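Local structure of methionine gamma-lyase (Trichomonas vaginalis, 1E5E) at residues A183-C188 with T193-F198; C40-N45 with G49-Y54; S318-A323 with I346-S351. The protein belongs to the Cys/Met metabolism family of pyridoxal-phosphate-dependent enzymes and is assembled from four copies of the chain. All coordinates share one frame; numbering follows the deposited sequence.

From the N terminus, the three contacts come in series, neither nested nor crossed. In contact 2, after three intervening residues the chain turns back on the end of helix 40-47, closing a short surface loop, the contact's centre about 34 Å from the centre of the chain. Contact 1 closes a loop of similar length near that centre, joining the end of strand 180-184 in the seven-stranded sheet to the connection toward strand 202-206. Contact 3 has 22 residues between its segments and ties helix 319-328 to the chain leaving strand 345-347 of the five-stranded sheet. Contacts 1 and 3 approach within about 8 Å between nearest atoms; contacts 2 and 3 lie on opposite sides of the centre.

Contact 1: A183-C188 with T193-F198. With PPJ (N-(hydroxy{3-hydroxy-2-methyl-5-[(phosphonooxy)methyl]pyridin-4-yl}methyl)norvaline), chain C.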
ATOM      1  N   ALA A 183     -29.464 -13.743  -2.513  1.00 19.17           N
ATOM      2  CA  ALA A 183     -29.353 -13.181  -3.880  1.00 17.29           C
ATOM      3  C   ALA A 183     -27.935 -12.683  -4.132  1.00 17.60           C
ATOM      4  O   ALA A 183     -27.416 -12.060  -3.195  1.00 16.86           O
ATOM      5  CB  ALA A 183     -30.337 -12.032  -3.998  1.00 14.90           C
ATOM      6  N   ASP A 184     -27.314 -13.005  -5.262  1.00 15.84           N
ATOM      7  CA  ASP A 184     -25.977 -12.447  -5.567  1.00 15.05           C
ATOM      8  C   ASP A 184     -26.228 -11.178  -6.374  1.00 15.85           C
ATOM      9  O   ASP A 184     -26.676 -11.196  -7.526  1.00 16.20           O
ATOM     10  CB  ASP A 184     -25.082 -13.470  -6.246  1.00 15.06           C
ATOM     11  CG  ASP A 184     -23.734 -12.925  -6.690  1.00 16.91           C
ATOM     12  OD1 ASP A 184     -23.548 -11.696  -6.746  1.00 14.99           O
ATOM     13  OD2 ASP A 184     -22.876 -13.747  -7.088  1.00 18.84           O
ATOM     14  N   ASN A 185     -26.019 -10.029  -5.740  1.00 15.67           N
ATOM     15  CA  ASN A 185     -26.342  -8.701  -6.233  1.00 14.85           C
ATOM     16  C   ASN A 185     -25.177  -7.975  -6.861  1.00 14.64           C
ATOM     17  O   ASN A 185     -25.236  -6.751  -7.014  1.00 15.18           O
ATOM     18  CB  ASN A 185     -26.924  -7.868  -5.063  1.00 15.30           C
ATOM     19  CG  ASN A 185     -27.712  -6.644  -5.497  1.00 17.22           C
ATOM     20  OD1 ASN A 185     -28.378  -6.695  -6.547  1.00 18.03           O
ATOM     21  ND2 ASN A 185     -27.636  -5.516  -4.773  1.00 14.53           N
ATOM     22  N   THR A 186     -24.154  -8.716  -7.267  1.00 15.18           N
ATOM     23  CA  THR A 186     -22.952  -8.168  -7.867  1.00 15.73           C
ATOM     24  C   THR A 186     -23.210  -7.327  -9.111  1.00 16.68           C
ATOM     25  O   THR A 186     -22.708  -6.231  -9.194  1.00 14.63           O
ATOM     26  CB  THR A 186     -22.027  -9.328  -8.312  1.00 15.24           C
ATOM     27  OG1 THR A 186     -21.656 -10.129  -7.189  1.00 12.71           O
ATOM     28  CG2 THR A 186     -20.761  -8.794  -8.971  1.00 12.53           C
ATOM     29  N   PHE A 187     -23.955  -7.855 -10.070  1.00 17.49           N
ATOM     30  CA  PHE A 187     -24.245  -7.143 -11.322  1.00 18.17           C
ATOM     31  C   PHE A 187     -25.003  -5.873 -11.071  1.00 18.86           C
ATOM     32  O   PHE A 187     -24.752  -4.925 -11.817  1.00 21.68           O
ATOM     33  CB  PHE A 187     -25.020  -8.003 -12.326  1.00 16.74           C
ATOM     34  CG  PHE A 187     -24.138  -8.915 -13.130  1.00 17.37           C
ATOM     35  CD1 PHE A 187     -22.884  -9.302 -12.671  1.00 17.01           C
ATOM     36  CD2 PHE A 187     -24.600  -9.450 -14.318  1.00 16.89           C
ATOM     37  CE1 PHE A 187     -22.073 -10.136 -13.415  1.00 17.26           C
ATOM     38  CE2 PHE A 187     -23.793 -10.277 -15.086  1.00 16.80           C
ATOM     39  CZ  PHE A 187     -22.527 -10.615 -14.644  1.00 18.00           C
ATOM     40  N   CYS A 188     -25.821  -5.787 -10.021  1.00 17.98           N
ATOM     41  CA  CYS A 188     -26.509  -4.518  -9.811  1.00 16.10           C
ATOM     42  C   CYS A 188     -25.768  -3.508  -8.950  1.00 16.29           C
ATOM     43  O   CYS A 188     -25.779  -2.290  -9.248  1.00 17.18           O
ATOM     44  CB  CYS A 188     -27.835  -4.804  -9.116  1.00 16.76           C
ATOM     45  SG  CYS A 188     -29.120  -5.609 -10.089  1.00 16.04           S
ATOM     46  N   THR A 193     -30.013  -2.054  -6.911  1.00 18.76           N
ATOM     47  CA  THR A 193     -30.971  -2.896  -6.217  1.00 18.73           C
ATOM     48  C   THR A 193     -30.619  -3.171  -4.772  1.00 17.72           C
ATOM     49  O   THR A 193     -29.468  -3.449  -4.450  1.00 15.72           O
ATOM     50  CB  THR A 193     -31.048  -4.279  -6.930  1.00 18.28           C
ATOM     51  OG1 THR A 193     -31.577  -4.108  -8.269  1.00 18.87           O
ATOM     52  CG2 THR A 193     -32.054  -5.178  -6.221  1.00 18.02           C
ATOM     53  N   ASN A 194     -31.612  -3.207  -3.920  1.00 16.40           N
ATOM     54  CA  ASN A 194     -31.477  -3.669  -2.533  1.00 17.22           C
ATOM     55  C   ASN A 194     -32.396  -4.886  -2.441  1.00 18.71           C
ATOM     56  O   ASN A 194     -33.599  -4.799  -2.147  1.00 19.08           O
ATOM     57  CB  ASN A 194     -31.925  -2.602  -1.533  1.00 16.91           C
ATOM     58  CG  ASN A 194     -30.976  -1.419  -1.483  1.00 18.63           C
ATOM     59  OD1 ASN A 194     -31.353  -0.302  -1.095  1.00 20.98           O
ATOM     60  ND2 ASN A 194     -29.707  -1.572  -1.874  1.00 13.69           N
ATOM     61  N   PRO A 195     -31.900  -6.088  -2.708  1.00 18.94           N
ATOM     62  CA  PRO A 195     -32.727  -7.272  -2.749  1.00 17.84           C
ATOM     63  C   PRO A 195     -33.534  -7.533  -1.494  1.00 20.26           C
ATOM     64  O   PRO A 195     -34.649  -8.083  -1.666  1.00 17.90           O
ATOM     65  CB  PRO A 195     -31.789  -8.418  -3.104  1.00 17.92           C
ATOM     66  CG  PRO A 195     -30.587  -7.719  -3.720  1.00 17.73           C
ATOM     67  CD  PRO A 195     -30.489  -6.368  -3.099  1.00 16.87           C
ATOM     68  N   VAL A 196     -33.155  -7.106  -0.299  1.00 19.16           N
ATOM     69  CA  VAL A 196     -33.940  -7.299   0.903  1.00 20.63           C
ATOM     70  C   VAL A 196     -35.302  -6.611   0.785  1.00 21.97           C
ATOM     71  O   VAL A 196     -36.209  -7.060   1.472  1.00 20.05           O
ATOM     72  CB  VAL A 196     -33.290  -6.816   2.216  1.00 21.38           C
ATOM     73  CG1 VAL A 196     -31.947  -7.537   2.421  1.00 20.72           C
ATOM     74  CG2 VAL A 196     -33.093  -5.296   2.209  1.00 17.88           C
ATOM     75  N   ASP A 197     -35.466  -5.578  -0.049  1.00 21.56           N
ATOM     76  CA  ASP A 197     -36.718  -4.919  -0.274  1.00 22.83           C
ATOM     77  C   ASP A 197     -37.781  -5.927  -0.761  1.00 22.74           C
ATOM     78  O   ASP A 197     -38.980  -5.664  -0.677  1.00 20.37           O
ATOM     79  CB  ASP A 197     -36.654  -3.831  -1.351  1.00 23.30           C
ATOM     80  CG  ASP A 197     -35.886  -2.585  -0.941  1.00 25.51           C
ATOM     81  OD1 ASP A 197     -35.673  -2.387   0.269  1.00 25.89           O
ATOM     82  OD2 ASP A 197     -35.484  -1.828  -1.849  1.00 27.03           O
ATOM     83  N   PHE A 198     -37.363  -6.986  -1.445  1.00 21.12           N
ATOM     84  CA  PHE A 198     -38.205  -8.001  -2.031  1.00 22.85           C
ATOM     85  C   PHE A 198     -38.385  -9.255  -1.189  1.00 23.23           C
ATOM     86  O   PHE A 198     -39.095 -10.178  -1.646  1.00 24.20           O
ATOM     87  CB  PHE A 198     -37.669  -8.365  -3.446  1.00 22.47           C
ATOM     88  CG  PHE A 198     -37.665  -7.068  -4.241  1.00 22.79           C
ATOM     89  CD1 PHE A 198     -38.779  -6.580  -4.884  1.00 23.08           C
ATOM     90  CD2 PHE A 198     -36.496  -6.333  -4.298  1.00 22.28           C
ATOM     91  CE1 PHE A 198     -38.724  -5.379  -5.578  1.00 22.85           C
ATOM     92  CE2 PHE A 198     -36.431  -5.142  -4.984  1.00 23.53           C
ATOM     93  CZ  PHE A 198     -37.545  -4.652  -5.633  1.00 24.10           C
TER
HETATM   94  N1  PPJ C 405     -20.479 -13.620  -8.142  1.00 20.73           N
HETATM   95  C2  PPJ C 405     -20.596 -13.095  -9.379  1.00 20.37           C
HETATM   96  C6  PPJ C 405     -19.306 -14.178  -7.728  1.00 21.63           C
HETATM   97  C2A PPJ C 405     -21.806 -12.894 -10.066  1.00 18.06           C
HETATM   98  C3  PPJ C 405     -19.401 -12.996 -10.121  1.00 20.07           C
HETATM   99  O3  PPJ C 405     -19.559 -12.616 -11.361  1.00 18.32           O
HETATM  100  C4  PPJ C 405     -18.153 -13.374  -9.618  1.00 20.86           C
HETATM  101  C4A PPJ C 405     -17.011 -13.238 -10.463  1.00 22.62           C
HETATM  102  C5  PPJ C 405     -18.081 -14.052  -8.401  1.00 21.06           C
HETATM  103  N   PPJ C 405     -17.074 -13.237 -11.808  1.00 21.88           N
HETATM  104  C5A PPJ C 405     -16.863 -14.337  -7.703  1.00 19.42           C
HETATM  105  OP4 PPJ C 405     -16.388 -13.240  -7.213  1.00 19.64           O
HETATM  106  P   PPJ C 405     -14.802 -13.262  -7.067  1.00 17.93           P
HETATM  107  OP1 PPJ C 405     -14.445 -11.880  -6.357  1.00 18.71           O
HETATM  108  OP2 PPJ C 405     -14.161 -13.378  -8.483  1.00 18.37           O
HETATM  109  OP3 PPJ C 405     -14.309 -14.474  -6.161  1.00 18.41           O
HETATM  110  CA  PPJ C 405     -16.014 -13.017 -12.636  1.00 22.87           C
HETATM  111  CB  PPJ C 405     -14.710 -13.662 -12.420  1.00 22.76           C
HETATM  112  C   PPJ C 405     -16.368 -13.009 -14.019  1.00 21.53           C
HETATM  113  CG  PPJ C 405     -14.507 -15.124 -12.587  1.00 24.27           C
HETATM  114  CD  PPJ C 405     -13.865 -15.362 -13.871  1.00 23.92           C
HETATM  115  O   PPJ C 405     -17.587 -13.276 -14.323  1.00 21.82           O
HETATM  116  OXT PPJ C 405     -15.685 -12.316 -14.891  1.00 23.08           O
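Asn185 lies across both Thr193 and Pro195: the CG-CD edge of Pro195 lies against the flat face of the Asn185 amide, the two side chains crossing obliquely, while ND2 reaches the carbonyl of Thr193. CG of Asn185 is 3.5 Å from Pro195 CG, and ND2 of Asn185 comes to 3.4 Å from Pro195 CD, so the planar group is backed by Pro195 CG and CD. The same ND2 donates to Thr193 O at 2.8 Å. This bond is bent, with an N-H...O angle of 140°, and the donor sits above the carbonyl plane, 37° out of it. A chi1 of -161° swings CG to the side opposite the backbone nitrogen and carries the amide over to the second segment. ND2 is gripped twice, since it is also hydrogen-bonded to OE2 of Glu75; OE1 of the same carboxylate takes the amide of Asn194.

Two smaller touches flank the asparagine. On the strand side, Ala183 CB meets Pro195 CB at 4.0 Å. Further along, Cys188 SG lies 3.4 Å from Thr193 OG1, a hydroxyl that is hydrogen-bonded to the carbonyl of Gln304. All five touching residues are buried, and Met166 of helix 166-174 packs on Thr193 and Pro195.

Between Ala183 and Asn185, Asp184 points the other way, into the ligand pocket, where its OD2 is 2.6 Å from N1 of N-(hydroxy{3-hydroxy-2-methyl-5-[(phosphonooxy)methyl]pyridin-4-yl}methyl)norvaline. Its OD1 accepts from Thr186 N at 3.1 Å, an Asx turn that holds the carboxylate as the strand ends. Tyr56 and Arg58 of the second subunit bind the ligand too. An aspartate at a strand end, facing the pyridine nitrogen, is a hallmark of fold-type I pyridoxal-phosphate enzymes.

Contact 2: C40-N45 with G49-Y54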
ATOM      1  N   CYS A  40      -5.522  -8.515  30.982  1.00 22.92           N
ATOM      2  CA  CYS A  40      -6.057  -9.822  30.633  1.00 24.79           C
ATOM      3  C   CYS A  40      -7.562  -9.931  30.694  1.00 26.23           C
ATOM      4  O   CYS A  40      -8.143 -10.684  29.894  1.00 27.29           O
ATOM      5  CB  CYS A  40      -5.536 -10.935  31.559  1.00 25.74           C
ATOM      6  SG  CYS A  40      -3.759 -11.119  31.443  1.00 27.20           S
ATOM      7  N   GLN A  41      -8.188  -9.342  31.700  1.00 27.40           N
ATOM      8  CA  GLN A  41      -9.643  -9.427  31.827  1.00 28.41           C
ATOM      9  C   GLN A  41     -10.306  -8.942  30.536  1.00 27.05           C
ATOM     10  O   GLN A  41     -11.207  -9.612  30.033  1.00 25.19           O
ATOM     11  CB  GLN A  41     -10.185  -8.632  33.023  1.00 29.63           C
ATOM     12  CG  GLN A  41     -11.685  -8.815  33.264  1.00 32.10           C
ATOM     13  CD  GLN A  41     -12.043 -10.246  33.591  1.00 36.77           C
ATOM     14  OE1 GLN A  41     -11.425 -10.913  34.443  1.00 39.31           O
ATOM     15  NE2 GLN A  41     -13.061 -10.830  32.943  1.00 39.03           N
ATOM     16  N   GLN A  42      -9.857  -7.800  30.032  1.00 24.97           N
ATOM     17  CA  GLN A  42     -10.382  -7.243  28.790  1.00 24.85           C
ATOM     18  C   GLN A  42     -10.197  -8.227  27.618  1.00 23.46           C
ATOM     19  O   GLN A  42     -11.151  -8.575  26.906  1.00 20.71           O
ATOM     20  CB  GLN A  42      -9.678  -5.915  28.494  1.00 23.83           C
ATOM     21  CG  GLN A  42     -10.110  -5.239  27.211  1.00 25.25           C
ATOM     22  CD  GLN A  42      -9.291  -4.017  26.834  1.00 26.43           C
ATOM     23  OE1 GLN A  42      -8.240  -4.142  26.197  1.00 24.67           O
ATOM     24  NE2 GLN A  42      -9.811  -2.843  27.198  1.00 25.82           N
ATOM     25  N   GLY A  43      -8.999  -8.812  27.501  1.00 21.21           N
ATOM     26  CA  GLY A  43      -8.774  -9.795  26.433  1.00 22.96           C
ATOM     27  C   GLY A  43      -9.741 -10.977  26.577  1.00 22.64           C
ATOM     28  O   GLY A  43     -10.365 -11.402  25.619  1.00 20.69           O
ATOM     29  N   GLY A  44      -9.881 -11.544  27.777  1.00 23.14           N
ATOM     30  CA  GLY A  44     -10.758 -12.692  28.037  1.00 22.67           C
ATOM     31  C   GLY A  44     -12.213 -12.312  27.740  1.00 22.13           C
ATOM     32  O   GLY A  44     -12.965 -13.077  27.144  1.00 22.16           O
ATOM     33  N   ASN A  45     -12.593 -11.122  28.155  1.00 20.10           N
ATOM     34  CA  ASN A  45     -13.905 -10.591  27.870  1.00 23.15           C
ATOM     35  C   ASN A  45     -14.155 -10.412  26.369  1.00 23.59           C
ATOM     36  O   ASN A  45     -15.289 -10.650  25.955  1.00 24.12           O
ATOM     37  CB  ASN A  45     -14.112  -9.228  28.535  1.00 24.42           C
ATOM     38  CG  ASN A  45     -14.329  -9.304  30.029  1.00 25.77           C
ATOM     39  OD1 ASN A  45     -14.420 -10.381  30.607  1.00 26.64           O
ATOM     40  ND2 ASN A  45     -14.356  -8.114  30.603  1.00 27.17           N
ATOM     41  N   GLY A  49     -17.064 -12.572  23.941  1.00 28.49           N
ATOM     42  CA  GLY A  49     -18.167 -11.802  23.375  1.00 28.53           C
ATOM     43  C   GLY A  49     -18.821 -10.924  24.423  1.00 30.18           C
ATOM     44  O   GLY A  49     -19.932 -10.458  24.269  1.00 30.16           O
ATOM     45  N   GLN A  50     -18.097 -10.569  25.478  1.00 32.36           N
ATOM     46  CA  GLN A  50     -18.695  -9.799  26.560  1.00 35.46           C
ATOM     47  C   GLN A  50     -18.266  -8.344  26.602  1.00 34.05           C
ATOM     48  O   GLN A  50     -18.584  -7.645  27.562  1.00 34.13           O
ATOM     49  CB  GLN A  50     -18.262 -10.446  27.880  1.00 38.01           C
ATOM     50  CG  GLN A  50     -18.925 -11.828  27.986  1.00 42.70           C
ATOM     51  CD  GLN A  50     -19.101 -12.022  29.492  1.00 46.18           C
ATOM     52  OE1 GLN A  50     -18.396 -12.885  30.023  1.00 48.47           O
ATOM     53  NE2 GLN A  50     -19.990 -11.171  30.019  1.00 46.69           N
ATOM     54  N   GLU A  51     -17.323  -8.045  25.730  1.00 31.93           N
ATOM     55  CA  GLU A  51     -16.805  -6.677  25.652  1.00 31.21           C
ATOM     56  C   GLU A  51     -16.457  -6.377  24.198  1.00 28.75           C
ATOM     57  O   GLU A  51     -15.933  -7.246  23.514  1.00 27.56           O
ATOM     58  CB  GLU A  51     -15.568  -6.538  26.538  1.00 32.63           C
ATOM     59  CG  GLU A  51     -15.149  -5.110  26.722  1.00 35.92           C
ATOM     60  CD  GLU A  51     -14.101  -4.911  27.799  1.00 36.61           C
ATOM     61  OE1 GLU A  51     -13.884  -5.737  28.701  1.00 37.68           O
ATOM     62  OE2 GLU A  51     -13.491  -3.837  27.690  1.00 37.54           O
ATOM     63  N   SER A  52     -16.754  -5.178  23.755  1.00 27.14           N
ATOM     64  CA  SER A  52     -16.436  -4.738  22.416  1.00 26.68           C
ATOM     65  C   SER A  52     -14.930  -4.452  22.339  1.00 25.29           C
ATOM     66  O   SER A  52     -14.182  -4.566  23.314  1.00 24.72           O
ATOM     67  CB  SER A  52     -17.296  -3.511  22.049  1.00 26.95           C
ATOM     68  OG  SER A  52     -16.871  -2.456  22.903  1.00 30.32           O
ATOM     69  N   GLY A  53     -14.462  -4.131  21.149  1.00 23.28           N
ATOM     70  CA  GLY A  53     -13.051  -3.897  20.890  1.00 22.86           C
ATOM     71  C   GLY A  53     -12.500  -5.036  20.018  1.00 21.44           C
ATOM     72  O   GLY A  53     -13.101  -6.091  19.937  1.00 19.31           O
ATOM     73  N   TYR A  54     -11.278  -4.885  19.527  1.00 21.31           N
ATOM     74  CA  TYR A  54     -10.641  -5.789  18.587  1.00 19.22           C
ATOM     75  C   TYR A  54      -9.627  -6.714  19.231  1.00 18.27           C
ATOM     76  O   TYR A  54      -9.174  -6.576  20.386  1.00 16.26           O
ATOM     77  CB  TYR A  54     -10.000  -5.000  17.423  1.00 19.63           C
ATOM     78  CG  TYR A  54     -11.083  -4.305  16.609  1.00 19.10           C
ATOM     79  CD1 TYR A  54     -11.675  -4.984  15.550  1.00 20.40           C
ATOM     80  CD2 TYR A  54     -11.551  -3.038  16.908  1.00 19.51           C
ATOM     81  CE1 TYR A  54     -12.697  -4.433  14.803  1.00 17.85           C
ATOM     82  CE2 TYR A  54     -12.555  -2.440  16.146  1.00 19.24           C
ATOM     83  CZ  TYR A  54     -13.114  -3.149  15.098  1.00 19.67           C
ATOM     84  OH  TYR A  54     -14.159  -2.607  14.379  1.00 19.05           O
TER
HETATM   85  O   HOH W   1     -12.035  -2.487  29.314  1.00 40.82           O
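Asn45 and Glu51 make the central side-chain bond: ND2 of Asn45 donates to OE1 of Glu51 at 3.1 Å. It is almost straight, with an N-H...O angle of 171°; the acceptor lies in the asparagine amide plane, and OE1 is met nearly along its own C-O bond. The amide and carboxylate planes are nonetheless turned 52° apart, and the two side chains pass each other at a slant.

The other oxygen of the carboxylate faces Gln42, one helical turn back. Glu51 OE2 rests 3.7 Å from Gln42 CG, the two side chains crossing at about a right angle. A water completes this pairing, donating to Glu51 OE2 at 2.6 Å and accepting from Gln42 NE2 at 3.1 Å. Glu51 spans the distance because its chain is extended, beginning with CG opposite the backbone nitrogen (chi1 -168°).

Further out, each amide is itself held. Gln41 NE2 donates to Asn45 OD1 at 2.7 Å, which fixes the rotation of the asparagine amide, and Gln42 OE1 accepts from the backbone of Asp38. The backbone sets the whole frame: Gln50 N donates to Asn45 O at 2.8 Å, while Glu51 N adds a weak bond to the same oxygen. With Gly49 N bonded to Arg46 O, and Gly49 at positive phi as the C-prime residue, this is a Schellman motif ending helix 40-47. At the other end of the helical segment, Cys40 N bonds to Asp328 of the second subunit.

Across these two segments the glutamate carboxylate is therefore met by one neutral amide N-H, from Asn45, and by a water that Gln42 holds, instead of a cationic side chain, so its negative charge is probably stabilised by these dipoles and by solvent at this surface turn.

Contact 3: S318-A323 with I346-S351; sequences SGFEGA and IQHPAS
Phe320 and His348 form the tight part of this contact, their side chains crossing at about a right angle. The CD1-CE1 side of the phenyl ring leads: Phe320 CE1 lies 3.6 Å from His348 CE1, and Phe320 CD1 is 3.6 Å from His348 NE2. Both imidazole atoms sit at the edge of the phenyl ring, near its plane. The ring planes are inclined at 51° with centroids 5.2 Å apart, an oblique aromatic pair. With chi1 at 179°, opposite the backbone nitrogen, Phe320 extends its ring from the helix toward the histidine. One turn on, Ala323 CB touches His348 CD2 at 4.0 Å.

The imidazole is pinned from two sides. Its ND1 shares a hydrogen bond of 2.8 Å with Ser351 OG, and NE2 is bonded to the carbonyl of Asp369. In the C-terminal part of the chain, helix 319-328 packs here against the segment leaving strand 345-347 of the mixed five-stranded sheet, and Ala323 also rests on Ile372 of the neighbouring strand 371-375.

Toward solvent the packing thins. Whereas His348 and Ala323 are buried, Phe320 is partly exposed, its ring also touching Asp369. Ser351 is likewise partly exposed; Ser351 CB comes no nearer to the helical segment than 4.8 Å, to Phe320 CE1, and the serine is linked to that segment only indirectly, by its hydrogen bond to His348.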
ATOM      1  N   SER A 318     -22.741 -14.787 -36.702  1.00 25.02           N
ATOM      2  CA  SER A 318     -21.715 -15.674 -37.221  1.00 25.73           C
ATOM      3  C   SER A 318     -21.165 -16.575 -36.131  1.00 25.68           C
ATOM      4  O   SER A 318     -20.113 -17.176 -36.382  1.00 26.15           O
ATOM      5  CB  SER A 318     -20.582 -14.906 -37.912  1.00 27.27           C
ATOM      6  OG  SER A 318     -20.147 -13.842 -37.072  1.00 29.69           O
ATOM      7  N   GLY A 319     -21.803 -16.664 -34.964  1.00 23.79           N
ATOM      8  CA  GLY A 319     -21.380 -17.621 -33.972  1.00 25.31           C
ATOM      9  C   GLY A 319     -19.998 -17.444 -33.356  1.00 27.40           C
ATOM     10  O   GLY A 319     -19.493 -16.346 -33.136  1.00 24.24           O
ATOM     11  N   PHE A 320     -19.407 -18.578 -33.005  1.00 28.17           N
ATOM     12  CA  PHE A 320     -18.158 -18.677 -32.283  1.00 29.56           C
ATOM     13  C   PHE A 320     -16.987 -18.008 -32.979  1.00 28.94           C
ATOM     14  O   PHE A 320     -16.305 -17.143 -32.422  1.00 26.43           O
ATOM     15  CB  PHE A 320     -17.847 -20.148 -31.998  1.00 31.54           C
ATOM     16  CG  PHE A 320     -16.556 -20.408 -31.271  1.00 33.87           C
ATOM     17  CD1 PHE A 320     -16.261 -19.812 -30.060  1.00 34.18           C
ATOM     18  CD2 PHE A 320     -15.585 -21.215 -31.853  1.00 34.84           C
ATOM     19  CE1 PHE A 320     -15.049 -20.022 -29.423  1.00 34.19           C
ATOM     20  CE2 PHE A 320     -14.383 -21.464 -31.205  1.00 35.38           C
ATOM     21  CZ  PHE A 320     -14.114 -20.878 -29.980  1.00 34.48           C
ATOM     22  N   GLU A 321     -16.838 -18.322 -34.271  1.00 28.47           N
ATOM     23  CA  GLU A 321     -15.741 -17.785 -35.065  1.00 28.69           C
ATOM     24  C   GLU A 321     -15.918 -16.282 -35.207  1.00 28.17           C
ATOM     25  O   GLU A 321     -14.933 -15.545 -35.190  1.00 26.80           O
ATOM     26  CB  GLU A 321     -15.622 -18.486 -36.429  1.00 30.29           C
ATOM     27  CG  GLU A 321     -15.212 -19.944 -36.258  1.00 31.51           C
ATOM     28  CD  GLU A 321     -13.774 -20.110 -35.813  1.00 33.76           C
ATOM     29  OE1 GLU A 321     -12.870 -19.316 -36.151  1.00 33.80           O
ATOM     30  OE2 GLU A 321     -13.442 -21.079 -35.099  1.00 36.30           O
ATOM     31  N   GLY A 322     -17.165 -15.834 -35.397  1.00 26.48           N
ATOM     32  CA  GLY A 322     -17.402 -14.395 -35.461  1.00 24.91           C
ATOM     33  C   GLY A 322     -17.058 -13.746 -34.113  1.00 26.38           C
ATOM     34  O   GLY A 322     -16.529 -12.626 -34.118  1.00 25.88           O
ATOM     35  N   ALA A 323     -17.400 -14.345 -32.975  1.00 24.25           N
ATOM     36  CA  ALA A 323     -17.082 -13.749 -31.686  1.00 25.85           C
ATOM     37  C   ALA A 323     -15.569 -13.549 -31.530  1.00 26.65           C
ATOM     38  O   ALA A 323     -15.101 -12.515 -31.018  1.00 26.77           O
ATOM     39  CB  ALA A 323     -17.631 -14.639 -30.566  1.00 23.38           C
ATOM     40  N   ILE A 346     -14.593  -7.085 -21.934  1.00 16.74           N
ATOM     41  CA  ILE A 346     -15.406  -7.974 -22.738  1.00 18.66           C
ATOM     42  C   ILE A 346     -14.843  -9.384 -22.742  1.00 20.09           C
ATOM     43  O   ILE A 346     -13.618  -9.485 -22.808  1.00 21.22           O
ATOM     44  CB  ILE A 346     -15.512  -7.442 -24.192  1.00 18.94           C
ATOM     45  CG1 ILE A 346     -16.693  -8.091 -24.940  1.00 15.65           C
ATOM     46  CG2 ILE A 346     -14.222  -7.583 -24.985  1.00 16.98           C
ATOM     47  CD1 ILE A 346     -16.891  -7.427 -26.296  1.00 15.70           C
ATOM     48  N   GLN A 347     -15.652 -10.428 -22.879  1.00 20.54           N
ATOM     49  CA  GLN A 347     -15.138 -11.799 -22.871  1.00 21.02           C
ATOM     50  C   GLN A 347     -16.163 -12.764 -23.478  1.00 23.59           C
ATOM     51  O   GLN A 347     -17.304 -12.378 -23.760  1.00 22.71           O
ATOM     52  CB  GLN A 347     -14.810 -12.268 -21.450  1.00 19.72           C
ATOM     53  CG  GLN A 347     -15.974 -12.282 -20.458  1.00 19.87           C
ATOM     54  CD  GLN A 347     -16.407 -13.724 -20.215  1.00 21.50           C
ATOM     55  OE1 GLN A 347     -15.693 -14.683 -20.529  1.00 21.02           O
ATOM     56  NE2 GLN A 347     -17.606 -13.863 -19.665  1.00 21.82           N
ATOM     57  N   HIS A 348     -15.734 -14.020 -23.588  1.00 24.06           N
ATOM     58  CA  HIS A 348     -16.547 -15.026 -24.276  1.00 24.85           C
ATOM     59  C   HIS A 348     -16.861 -16.121 -23.276  1.00 23.87           C
ATOM     60  O   HIS A 348     -15.987 -16.948 -23.002  1.00 25.04           O
ATOM     61  CB  HIS A 348     -15.710 -15.539 -25.471  1.00 24.96           C
ATOM     62  CG  HIS A 348     -16.401 -16.675 -26.176  1.00 26.80           C
ATOM     63  ND1 HIS A 348     -16.125 -18.004 -25.920  1.00 27.27           N
ATOM     64  CD2 HIS A 348     -17.434 -16.661 -27.067  1.00 27.00           C
ATOM     65  CE1 HIS A 348     -16.906 -18.767 -26.667  1.00 26.46           C
ATOM     66  NE2 HIS A 348     -17.696 -17.971 -27.381  1.00 26.83           N
ATOM     67  N   PRO A 349     -18.022 -16.111 -22.655  1.00 23.14           N
ATOM     68  CA  PRO A 349     -18.312 -17.005 -21.552  1.00 24.09           C
ATOM     69  C   PRO A 349     -18.112 -18.488 -21.771  1.00 26.00           C
ATOM     70  O   PRO A 349     -17.517 -19.158 -20.901  1.00 26.69           O
ATOM     71  CB  PRO A 349     -19.746 -16.688 -21.145  1.00 24.53           C
ATOM     72  CG  PRO A 349     -20.189 -15.520 -21.942  1.00 24.42           C
ATOM     73  CD  PRO A 349     -19.085 -15.095 -22.862  1.00 23.11           C
ATOM     74  N   ALA A 350     -18.547 -19.065 -22.895  1.00 25.45           N
ATOM     75  CA  ALA A 350     -18.415 -20.504 -23.113  1.00 26.06           C
ATOM     76  C   ALA A 350     -16.961 -20.950 -23.108  1.00 25.70           C
ATOM     77  O   ALA A 350     -16.782 -22.063 -22.600  1.00 24.73           O
ATOM     78  CB  ALA A 350     -19.117 -20.973 -24.380  1.00 26.35           C
ATOM     79  N   SER A 351     -16.007 -20.128 -23.563  1.00 24.58           N
ATOM     80  CA  SER A 351     -14.620 -20.589 -23.484  1.00 25.38           C
ATOM     81  C   SER A 351     -13.829 -19.988 -22.324  1.00 26.78           C
ATOM     82  O   SER A 351     -12.605 -20.276 -22.211  1.00 25.99           O
ATOM     83  CB  SER A 351     -13.826 -20.274 -24.767  1.00 24.85           C
ATOM     84  OG  SER A 351     -13.663 -18.861 -24.900  1.00 24.81           O
TER